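Local coordinates for Non-ribosomal peptide synthetase (Methanobrevibacter ruminantium, PDB 6VTJ), which joins a peptide carrier domain, served by a 4'-phosphopantetheine arm, to a reductase domain that probably releases the carried peptide by NAD(P)H-dependent reduction, at residues D37-I42 with L47-L52; E17-A22 with Q59-R64; R301-A306 with L311-I316. One frame throughout, in Å; residues are numbered along the deposited sequence.

Interaction 1. Residues D37-I42 with L47-L52; sequences DNFFEI and LIASKL
Phe39 pushes its ring end-on into the flank of helix 46-58, meeting Ile48, Ala49 and Leu52, while Leu47 at the start of the segment turns away and touches the 4'-phosphopantetheine. Ile48 comes first: its CG2 branch sits at the ring edge, near the plane, 3.7 Å from Phe39 CZ. One residue on, Ala49 offers backbone as well as methyl, with Phe39 CE2 lying 3.7 Å from Ala49 CA. Ser50 faces away from the loop. Leu52 then closes over one face of the ring, its CD2 4.3 Å from the centroid of Phe39 and 22° off the normal, a CH-pi contact. Phe39 reaches this far because its CG is anti to the backbone N (chi1 -177°), which throws the ring outward from the loop. Phe40 comes near the same helix more loosely, and its ring face receives the edge atom CD2 of Phe39. An Asx turn at Asn38, whose OD1 accepts from Phe40 N at 2.8 Å, fixes the backbone between the two rings. An alanine at Phe39 is likely to open a gap between loop and helix and deprive Leu52 of its ring partner. No hydrogen bond links the two segments: apolar packing anchors this loop of the carrier domain beside the helix whose start lines the cofactor pocket.

Interaction 2. Residues E17-A22 with Q59-R64; sequences EHEICA and QGYSVR
A strikingly short bond joins Tyr61 to Glu19: the phenol OH donates to OE1 of the carboxylate at a modelled separation of 2.3 Å between Tyr61 OH and Glu19 OE1, a length too small to be taken literally. The two residues belong to the helical bundle of the peptide carrier domain, Glu19 on helix 15-28 and Tyr61 in the loop that leaves helix 46-58. That helix ends in a Schellman motif with Gly60, at positive phi, as its C-prime residue: Gly60 N returns to Leu57 O and Tyr61 N to Leu56 O. The turn puts Tyr61 just past the helix end, with its CB directed toward helix 15-28. The side chain of Glu19 is extended beyond CG (chi2 174°), which carries the carboxylate out from the helix to meet the phenol. The two side chains cross at about a right angle, and the planes of carboxylate and ring are 57° apart. OE1 nevertheless lies in the ring plane, at the edge, so that the carboxylate addresses the hydroxyl end of the ring and not its pi face. The contact lies at the surface, is small in area, and has this one hydrogen bond as its link between the two segments. The other oxygen, Glu19 OE2, forms a long, weak ion pair with Arg15, giving the carboxylate a second partner. Beneath this link the bundle packs by apolar side chains: Ile20 leans on Leu56 and Pro74, while Val63 touches Ile53, Leu56 and Leu57. Toward Tyr61 the carboxylate is engaged through one oxygen: Glu19 OE2 remains 4.0 Å from Tyr61 OH.

Interaction 3. Residues R301-A306 with L311-I316; sequences RAVLQA and LPVKII
The flat groups that meet between Ala306 and Leu311 are peptides, not rings: the N-H of Leu311 approaches the carbonyl of Ala306 34° out of its plane, with Leu311 N 3.0 Å from Ala306 O. Beside this bond Leu311 CD2 rests 3.8 Å from Ala306 CB. The remainder of the contact is branched aliphatic packing. Val303 places CG1 anti to the backbone N (chi1 169°), and this methyl fits between two strand residues, 3.5 Å from Val313 CB and 3.7 Å from Ile315 CG1. The Val303 and Val313 side chains point in opposing directions and overlap side by side, whereas Leu304 meets Ile315 at about a right angle, its CG 3.6 Å from Ile315 CD1. Lys314 turns to the far side of the strand, where its NZ bonds to the carbonyls of Ser383 and Thr379. Val238 and Leu242 of helix 229-246 extend the apolar layer around Val303 and Leu311. The 301-306 segment of the helix runs nearly antiparallel to 313-316 of the strand, at 156°, with the segment axes 8.5 Å apart at closest approach. Since strands 252-258 and 313-322 pair in parallel, helix 291-308 is the connection of a beta-alpha-beta crossover, as in the Rossmann-like fold of the reductase family.

How the interactions relate
From the N terminus, helix 15-28 supplies the first segment of interaction 2, whose partner comes only after helix 46-58. Interaction 2 thus closes a long loop, and the short loop of interaction 1, from 37-42 to 47-52, falls wholly within it. Both lie in the carrier domain, with centres 13 Å apart and no touch between them; one fixes the inter-helix loop to helix 46-58, the other ties the exit of that helix to helix 15-28. Interaction 3 follows much later and crosses neither. It closes a tight helix-to-strand turn in the reductase part, its centre 37 Å from interaction 1 and 45 Å from interaction 2.

Interaction 1. Residues D37-I42 with L47-L52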
# COMPACT_ATOMS: atom_id res chain seq x y z
N ASP A 37 15.80 21.28 -16.01
CA ASP A 37 15.55 19.92 -16.46
C ASP A 37 14.85 19.12 -15.36
O ASP A 37 15.34 19.02 -14.23
CB ASP A 37 16.85 19.24 -16.86
CG ASP A 37 17.45 19.83 -18.13
OD1 ASP A 37 16.96 20.89 -18.60
OD2 ASP A 37 18.42 19.22 -18.65
N ASN A 38 13.70 18.54 -15.70
CA ASN A 38 12.96 17.67 -14.79
C ASN A 38 13.69 16.34 -14.65
O ASN A 38 13.89 15.63 -15.64
CB ASN A 38 11.55 17.47 -15.35
CG ASN A 38 10.63 16.71 -14.41
OD1 ASN A 38 11.00 15.68 -13.86
ND2 ASN A 38 9.41 17.22 -14.24
N PHE A 39 14.07 16.00 -13.41
CA PHE A 39 14.76 14.73 -13.14
C PHE A 39 14.06 13.55 -13.80
O PHE A 39 14.71 12.70 -14.42
CB PHE A 39 14.85 14.48 -11.63
CG PHE A 39 15.60 13.23 -11.25
CD1 PHE A 39 16.98 13.17 -11.31
CD2 PHE A 39 14.91 12.10 -10.81
CE1 PHE A 39 17.67 12.02 -10.95
CE2 PHE A 39 15.60 10.94 -10.45
CZ PHE A 39 16.97 10.90 -10.52
N PHE A 40 12.73 13.47 -13.67
CA PHE A 40 12.01 12.31 -14.18
C PHE A 40 11.70 12.41 -15.67
O PHE A 40 11.39 11.39 -16.29
CB PHE A 40 10.72 12.09 -13.38
CG PHE A 40 10.94 11.99 -11.90
CD1 PHE A 40 11.28 10.78 -11.32
CD2 PHE A 40 10.83 13.11 -11.10
CE1 PHE A 40 11.50 10.69 -9.96
CE2 PHE A 40 11.05 13.03 -9.74
CZ PHE A 40 11.39 11.81 -9.17
N GLU A 41 11.79 13.61 -16.25
CA GLU A 41 11.60 13.74 -17.68
C GLU A 41 12.85 13.43 -18.48
O GLU A 41 12.75 13.07 -19.65
CB GLU A 41 11.11 15.15 -18.03
CG GLU A 41 9.64 15.41 -17.75
CD GLU A 41 9.25 16.86 -17.99
N ILE A 42 14.04 13.55 -17.88
CA ILE A 42 15.29 13.44 -18.63
C ILE A 42 15.94 12.07 -18.46
O ILE A 42 17.09 11.90 -18.88
CB ILE A 42 16.28 14.56 -18.27
CG1 ILE A 42 16.77 14.43 -16.83
CG2 ILE A 42 15.63 15.93 -18.48
CD1 ILE A 42 17.41 15.69 -16.27
N LEU A 47 14.08 4.82 -8.49
CA LEU A 47 15.21 4.20 -7.80
C LEU A 47 16.50 4.98 -8.01
O LEU A 47 17.36 4.99 -7.12
CB LEU A 47 15.37 2.75 -8.24
CG LEU A 47 14.20 1.85 -7.82
CD1 LEU A 47 14.45 0.39 -8.19
CD2 LEU A 47 13.92 1.99 -6.32
N ILE A 48 16.66 5.64 -9.16
CA ILE A 48 17.82 6.53 -9.32
C ILE A 48 17.66 7.76 -8.43
O ILE A 48 18.66 8.38 -8.03
CB ILE A 48 17.99 6.92 -10.79
CG1 ILE A 48 18.29 5.69 -11.65
CG2 ILE A 48 19.11 7.91 -10.96
CD1 ILE A 48 18.19 5.96 -13.13
N ALA A 49 16.42 8.13 -8.11
CA ALA A 49 16.21 9.26 -7.20
C ALA A 49 16.84 8.99 -5.84
O ALA A 49 17.29 9.93 -5.17
CB ALA A 49 14.72 9.54 -7.05
N SER A 50 16.92 7.72 -5.43
CA SER A 50 17.54 7.42 -4.15
C SER A 50 19.05 7.61 -4.22
O SER A 50 19.67 8.07 -3.26
CB SER A 50 17.19 6.00 -3.69
OG SER A 50 17.75 5.00 -4.52
N LYS A 51 19.65 7.29 -5.37
CA LYS A 51 21.07 7.59 -5.55
C LYS A 51 21.29 9.09 -5.54
O LYS A 51 22.26 9.58 -4.95
CB LYS A 51 21.59 6.98 -6.85
CG LYS A 51 21.11 5.55 -7.10
N LEU A 52 20.40 9.84 -6.19
CA LEU A 52 20.46 11.29 -6.12
C LEU A 52 20.48 11.78 -4.68
O LEU A 52 21.31 12.61 -4.29
CB LEU A 52 19.28 11.91 -6.88
CG LEU A 52 19.17 13.42 -6.71
CD1 LEU A 52 20.41 14.08 -7.25
CD2 LEU A 52 17.96 13.94 -7.43

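Interaction 2. Residues E17-A22 with Q59-R64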
# COMPACT_ATOMS: atom_id res chain seq x y z
N GLU A 17 23.17 25.75 -7.49
CA GLU A 17 22.50 25.22 -8.68
C GLU A 17 23.49 24.48 -9.57
O GLU A 17 23.16 23.42 -10.12
CB GLU A 17 21.83 26.34 -9.46
CG GLU A 17 20.55 26.82 -8.85
CD GLU A 17 20.03 28.06 -9.54
OE1 GLU A 17 20.82 28.66 -10.30
OE2 GLU A 17 18.85 28.43 -9.34
N HIS A 18 24.70 25.01 -9.72
CA HIS A 18 25.73 24.33 -10.50
C HIS A 18 26.01 22.95 -9.92
O HIS A 18 26.14 21.98 -10.67
CB HIS A 18 27.01 25.16 -10.53
CG HIS A 18 27.03 26.19 -11.61
ND1 HIS A 18 26.76 27.52 -11.37
CD2 HIS A 18 27.26 26.08 -12.94
CE1 HIS A 18 26.83 28.19 -12.51
NE2 HIS A 18 27.14 27.34 -13.48
N GLU A 19 26.13 22.85 -8.59
CA GLU A 19 26.41 21.56 -7.96
C GLU A 19 25.28 20.56 -8.20
O GLU A 19 25.53 19.38 -8.49
CB GLU A 19 26.63 21.73 -6.45
CG GLU A 19 27.88 22.52 -6.07
CD GLU A 19 27.98 22.79 -4.57
OE1 GLU A 19 27.10 22.32 -3.81
OE2 GLU A 19 28.94 23.48 -4.16
N ILE A 20 24.03 21.01 -8.09
CA ILE A 20 22.93 20.06 -8.23
C ILE A 20 22.77 19.64 -9.69
O ILE A 20 22.49 18.47 -9.99
CB ILE A 20 21.64 20.63 -7.63
CG1 ILE A 20 21.80 20.79 -6.11
CG2 ILE A 20 20.46 19.71 -7.91
CD1 ILE A 20 20.81 21.77 -5.49
N CYS A 21 22.98 20.57 -10.63
CA CYS A 21 23.01 20.19 -12.04
C CYS A 21 24.10 19.17 -12.31
O CYS A 21 23.88 18.21 -13.06
CB CYS A 21 23.24 21.42 -12.92
SG CYS A 21 21.81 22.46 -13.07
N ALA A 22 25.30 19.38 -11.74
CA ALA A 22 26.38 18.44 -12.01
C ALA A 22 26.08 17.07 -11.44
O ALA A 22 26.43 16.05 -12.04
CB ALA A 22 27.70 18.97 -11.44
N GLN A 59 27.37 15.16 0.01
CA GLN A 59 27.83 16.54 -0.06
C GLN A 59 27.38 17.38 1.12
O GLN A 59 27.57 18.60 1.10
CB GLN A 59 27.34 17.20 -1.35
CG GLN A 59 27.70 16.43 -2.60
CD GLN A 59 29.17 16.51 -2.89
OE1 GLN A 59 29.80 17.52 -2.62
NE2 GLN A 59 29.72 15.44 -3.47
N GLY A 60 26.77 16.76 2.13
CA GLY A 60 26.38 17.48 3.32
C GLY A 60 25.13 18.32 3.20
O GLY A 60 24.99 19.29 3.96
N TYR A 61 24.23 17.99 2.28
CA TYR A 61 22.93 18.64 2.21
C TYR A 61 21.90 17.83 3.00
O TYR A 61 22.04 16.61 3.15
CB TYR A 61 22.48 18.82 0.76
CG TYR A 61 23.34 19.82 0.02
CD1 TYR A 61 23.25 21.18 0.30
CD2 TYR A 61 24.26 19.40 -0.93
CE1 TYR A 61 24.05 22.09 -0.35
CE2 TYR A 61 25.07 20.31 -1.59
CZ TYR A 61 24.96 21.65 -1.30
OH TYR A 61 25.75 22.57 -1.96
N SER A 62 20.89 18.52 3.53
CA SER A 62 19.81 17.86 4.27
C SER A 62 18.62 17.73 3.33
O SER A 62 17.92 18.71 3.05
CB SER A 62 19.46 18.62 5.54
OG SER A 62 20.42 18.36 6.55
N VAL A 63 18.40 16.52 2.81
CA VAL A 63 17.29 16.23 1.92
C VAL A 63 16.74 14.86 2.28
O VAL A 63 17.40 14.04 2.91
CB VAL A 63 17.68 16.22 0.42
CG1 VAL A 63 17.73 17.61 -0.13
CG2 VAL A 63 19.00 15.48 0.19
N ARG A 64 15.51 14.63 1.85
CA ARG A 64 14.94 13.30 1.94
C ARG A 64 14.29 12.96 0.62
O ARG A 64 14.15 13.81 -0.27
CB ARG A 64 13.96 13.18 3.11
CG ARG A 64 12.75 14.09 3.00
CD ARG A 64 11.73 13.79 4.11
NE ARG A 64 12.13 14.33 5.40
CZ ARG A 64 12.35 13.59 6.48
NH1 ARG A 64 12.21 12.28 6.42
NH2 ARG A 64 12.71 14.17 7.62

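Interaction 3. Residues R301-A306 with L311-I316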
# COMPACT_ATOMS: atom_id res chain seq x y z
N ARG A 301 -13.68 8.06 0.50
CA ARG A 301 -14.75 9.05 0.53
C ARG A 301 -15.75 8.82 -0.60
O ARG A 301 -16.96 8.97 -0.40
CB ARG A 301 -14.18 10.46 0.44
CG ARG A 301 -15.19 11.56 0.70
CD ARG A 301 -14.50 12.91 0.69
NE ARG A 301 -14.19 13.33 -0.67
CZ ARG A 301 -13.63 14.50 -0.99
NH1 ARG A 301 -13.29 15.37 -0.04
NH2 ARG A 301 -13.40 14.78 -2.26
N ALA A 302 -15.28 8.45 -1.79
CA ALA A 302 -16.22 8.13 -2.87
C ALA A 302 -17.09 6.93 -2.51
O ALA A 302 -18.31 6.91 -2.78
CB ALA A 302 -15.46 7.86 -4.17
N VAL A 303 -16.49 5.91 -1.89
CA VAL A 303 -17.23 4.70 -1.56
C VAL A 303 -18.32 5.03 -0.54
O VAL A 303 -19.50 4.66 -0.71
CB VAL A 303 -16.28 3.61 -1.04
CG1 VAL A 303 -17.07 2.46 -0.44
CG2 VAL A 303 -15.35 3.12 -2.15
N LEU A 304 -17.96 5.77 0.51
CA LEU A 304 -18.94 6.13 1.54
C LEU A 304 -20.00 7.11 1.02
O LEU A 304 -21.16 7.04 1.44
CB LEU A 304 -18.22 6.69 2.77
CG LEU A 304 -17.40 5.67 3.57
CD1 LEU A 304 -16.45 6.31 4.59
CD2 LEU A 304 -18.34 4.71 4.29
N GLN A 305 -19.63 8.02 0.11
CA GLN A 305 -20.62 8.86 -0.56
C GLN A 305 -21.69 8.01 -1.25
O GLN A 305 -22.90 8.21 -1.05
CB GLN A 305 -19.91 9.76 -1.56
CG GLN A 305 -20.81 10.78 -2.24
CD GLN A 305 -20.01 11.65 -3.19
OE1 GLN A 305 -19.07 12.34 -2.77
NE2 GLN A 305 -20.36 11.61 -4.47
N ALA A 306 -21.25 7.07 -2.11
CA ALA A 306 -22.21 6.17 -2.76
C ALA A 306 -23.07 5.44 -1.74
O ALA A 306 -24.25 5.17 -1.99
CB ALA A 306 -21.49 5.15 -3.64
N LEU A 311 -25.95 2.66 -1.95
CA LEU A 311 -25.13 1.51 -2.33
C LEU A 311 -24.64 0.76 -1.09
O LEU A 311 -24.10 1.38 -0.17
CB LEU A 311 -23.92 1.98 -3.16
CG LEU A 311 -23.15 0.88 -3.89
CD1 LEU A 311 -24.05 0.18 -4.91
CD2 LEU A 311 -21.90 1.44 -4.55
N PRO A 312 -24.83 -0.55 -1.02
CA PRO A 312 -24.17 -1.32 0.04
C PRO A 312 -22.67 -1.42 -0.21
O PRO A 312 -22.24 -1.84 -1.29
CB PRO A 312 -24.85 -2.70 -0.04
CG PRO A 312 -25.35 -2.78 -1.43
CD PRO A 312 -25.70 -1.39 -1.86
N VAL A 313 -21.86 -1.02 0.78
CA VAL A 313 -20.41 -0.95 0.61
C VAL A 313 -19.69 -1.43 1.86
O VAL A 313 -20.23 -1.42 2.97
CB VAL A 313 -19.90 0.49 0.30
CG1 VAL A 313 -20.67 1.13 -0.85
CG2 VAL A 313 -19.98 1.35 1.54
N LYS A 314 -18.44 -1.86 1.64
CA LYS A 314 -17.48 -2.11 2.70
C LYS A 314 -16.15 -1.49 2.32
O LYS A 314 -15.75 -1.44 1.15
CB LYS A 314 -17.25 -3.61 2.97
CG LYS A 314 -18.49 -4.47 2.88
CD LYS A 314 -18.88 -4.98 4.23
CE LYS A 314 -20.21 -5.73 4.20
NZ LYS A 314 -21.08 -5.11 5.25
N ILE A 315 -15.46 -1.00 3.34
CA ILE A 315 -14.10 -0.53 3.21
C ILE A 315 -13.26 -1.36 4.18
O ILE A 315 -13.47 -1.30 5.39
CB ILE A 315 -13.99 0.97 3.49
CG1 ILE A 315 -14.73 1.75 2.38
CG2 ILE A 315 -12.53 1.39 3.60
CD1 ILE A 315 -14.96 3.20 2.69
N ILE A 316 -12.32 -2.12 3.64
CA ILE A 316 -11.48 -3.01 4.42
C ILE A 316 -10.07 -2.43 4.37
O ILE A 316 -9.36 -2.60 3.38
CB ILE A 316 -11.53 -4.45 3.86
CG1 ILE A 316 -12.95 -5.04 3.99
CG2 ILE A 316 -10.50 -5.35 4.57
CD1 ILE A 316 -13.04 -6.50 3.50